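Local coordinates for protein RickCE (Rickettsia bellii, PDB 5HAM) that is a bacterial effector of the CE clan of cysteine proteases and probably acts as a deubiquitinase, removing ubiquitin from modified proteins, at residues A[15-20]-A[244-249]. Numbering follows the deposited sequence.
Sequences THLLTA and EHHAQI
Leu17 reaches from helix 11-20 to helix 238-251, and both of its methyls press against His246 CB from the same side. CD1 lies 3.9 Å from His246 CG, meeting the imidazole obliquely, while CD2 sits 3.8 Å from His246 CB and 3.6 Å from the carbonyl O of His246. With CG beside the backbone N (chi1 -78°), the forked leucine end, able to set two methyls on His246, crosses the histidine side chain at about a right angle. Histidine suits this buried place because its CB and the base of the ring pack against the leucine while ND1 hydrogen-bonds to Tyr9 OH, which helps to hold the ring's orientation. Ile249 closes the packed part: beta-branching keeps CG2 close to its backbone, 4.1 Å from Leu17 CD2. Toward solvent the contact thins at Ala20, whose CB meets the same CG2 at 3.9 Å; the small alanine, at the exposed end of helix 11-20, covers little. No hydrogen bond joins the two segments, whose axes approach to 10.4 Å at 76°, a steep crossing that confines the contact to four residues. Val216 of helix 211-223 touches both Leu17 and His246, making a three-helix junction, while neighbouring Leu18 packs against strands 27-34 and 135-141.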
loop_
_atom_site.group_PDB
_atom_site.type_symbol
_atom_site.label_atom_id
_atom_site.label_comp_id
_atom_site.label_asym_id
_atom_site.label_seq_id
_atom_site.Cartn_x
_atom_site.Cartn_y
_atom_site.Cartn_z
ATOM N N THR A 15 -6.332 -10.083 2.811
ATOM C CA THR A 15 -5.633 -11.324 3.121
ATOM C C THR A 15 -6.593 -12.503 3.281
ATOM O O THR A 15 -6.358 -13.563 2.722
ATOM C CB THR A 15 -4.745 -11.134 4.378
ATOM O OG1 THR A 15 -3.660 -10.260 4.040
ATOM C CG2 THR A 15 -4.164 -12.422 4.833
ATOM N N HIS A 16 -7.684 -12.308 4.015
ATOM C CA HIS A 16 -8.680 -13.370 4.210
ATOM C C HIS A 16 -9.401 -13.742 2.922
ATOM O O HIS A 16 -9.591 -14.920 2.615
ATOM C CB HIS A 16 -9.736 -12.956 5.237
ATOM C CG HIS A 16 -9.191 -12.727 6.607
ATOM N ND1 HIS A 16 -9.904 -12.091 7.602
ATOM C CD2 HIS A 16 -7.989 -13.043 7.150
ATOM C CE1 HIS A 16 -9.169 -12.027 8.694
ATOM N NE2 HIS A 16 -8.005 -12.591 8.448
ATOM N N LEU A 17 -9.840 -12.723 2.195
ATOM C CA LEU A 17 -10.501 -12.925 0.924
ATOM C C LEU A 17 -9.611 -13.711 -0.036
ATOM O O LEU A 17 -10.086 -14.613 -0.728
ATOM C CB LEU A 17 -10.891 -11.577 0.328
ATOM C CG LEU A 17 -12.144 -11.047 1.011
ATOM C CD1 LEU A 17 -12.335 -9.559 0.738
ATOM C CD2 LEU A 17 -13.324 -11.878 0.530
ATOM N N LEU A 18 -8.323 -13.381 -0.058
ATOM C CA LEU A 18 -7.387 -14.049 -0.956
ATOM C C LEU A 18 -7.177 -15.491 -0.542
ATOM O O LEU A 18 -7.309 -16.408 -1.355
ATOM C CB LEU A 18 -6.044 -13.322 -0.993
ATOM C CG LEU A 18 -6.009 -12.046 -1.837
ATOM C CD1 LEU A 18 -4.696 -11.316 -1.611
ATOM C CD2 LEU A 18 -6.211 -12.372 -3.305
ATOM N N THR A 19 -6.850 -15.677 0.728
ATOM C CA THR A 19 -6.673 -17.000 1.312
ATOM C C THR A 19 -7.893 -17.914 1.114
ATOM O O THR A 19 -7.748 -19.096 0.804
ATOM C CB THR A 19 -6.332 -16.871 2.802
ATOM O OG1 THR A 19 -5.029 -16.295 2.918
ATOM C CG2 THR A 19 -6.336 -18.219 3.486
ATOM N N ALA A 20 -9.088 -17.353 1.263
ATOM C CA ALA A 20 -10.318 -18.121 1.104
ATOM C C ALA A 20 -10.566 -18.553 -0.342
ATOM O O ALA A 20 -11.207 -19.574 -0.597
ATOM C CB ALA A 20 -11.505 -17.328 1.627
ATOM N N GLU A 244 -20.420 -7.288 -2.372
ATOM C CA GLU A 244 -21.464 -8.119 -1.791
ATOM C C GLU A 244 -20.952 -9.535 -1.728
ATOM O O GLU A 244 -20.979 -10.167 -0.680
ATOM C CB GLU A 244 -22.749 -8.049 -2.619
ATOM C CG GLU A 244 -23.499 -6.730 -2.465
ATOM C CD GLU A 244 -24.661 -6.566 -3.440
ATOM O OE1 GLU A 244 -25.105 -7.567 -4.050
ATOM O OE2 GLU A 244 -25.132 -5.422 -3.599
ATOM N N HIS A 245 -20.452 -10.009 -2.862
ATOM C CA HIS A 245 -19.885 -11.337 -2.966
ATOM C C HIS A 245 -18.796 -11.556 -1.921
ATOM O O HIS A 245 -18.786 -12.581 -1.240
ATOM C CB HIS A 245 -19.344 -11.539 -4.379
ATOM C CG HIS A 245 -18.757 -12.910 -4.619
ATOM N ND1 HIS A 245 -19.503 -14.053 -4.500
ATOM C CD2 HIS A 245 -17.509 -13.273 -4.968
ATOM C CE1 HIS A 245 -18.718 -15.095 -4.766
ATOM N NE2 HIS A 245 -17.519 -14.660 -5.055
ATOM N N HIS A 246 -17.884 -10.592 -1.793
ATOM C CA HIS A 246 -16.814 -10.659 -0.795
ATOM C C HIS A 246 -17.361 -10.744 0.626
ATOM O O HIS A 246 -16.805 -11.442 1.468
ATOM C CB HIS A 246 -15.915 -9.426 -0.873
ATOM C CG HIS A 246 -15.063 -9.380 -2.100
ATOM N ND1 HIS A 246 -14.332 -8.265 -2.437
ATOM C CD2 HIS A 246 -14.822 -10.298 -3.059
ATOM C CE1 HIS A 246 -13.666 -8.502 -3.562
ATOM N NE2 HIS A 246 -13.951 -9.738 -3.953
ATOM N N ALA A 247 -18.434 -10.011 0.900
ATOM C CA ALA A 247 -19.046 -10.077 2.224
ATOM C C ALA A 247 -19.599 -11.483 2.536
ATOM O O ALA A 247 -19.444 -11.964 3.659
ATOM C CB ALA A 247 -20.106 -8.986 2.409
ATOM N N GLN A 248 -20.200 -12.141 1.537
ATOM C CA GLN A 248 -20.670 -13.529 1.666
ATOM C C GLN A 248 -19.529 -14.494 1.977
ATOM O O GLN A 248 -19.648 -15.340 2.857
ATOM C CB GLN A 248 -21.333 -14.033 0.382
ATOM C CG GLN A 248 -22.388 -13.156 -0.270
ATOM C CD GLN A 248 -23.123 -13.903 -1.393
ATOM O OE1 GLN A 248 -23.797 -14.904 -1.135
ATOM N NE2 GLN A 248 -22.976 -13.433 -2.641
ATOM N N ILE A 249 -18.440 -14.397 1.219
ATOM C CA ILE A 249 -17.268 -15.230 1.460
ATOM C C ILE A 249 -16.763 -15.004 2.880
ATOM O O ILE A 249 -16.473 -15.950 3.618
ATOM C CB ILE A 249 -16.154 -14.894 0.470
ATOM C CG1 ILE A 249 -16.620 -15.191 -0.961
ATOM C CG2 ILE A 249 -14.878 -15.658 0.807
ATOM C CD1 ILE A 249 -15.702 -14.639 -2.035
#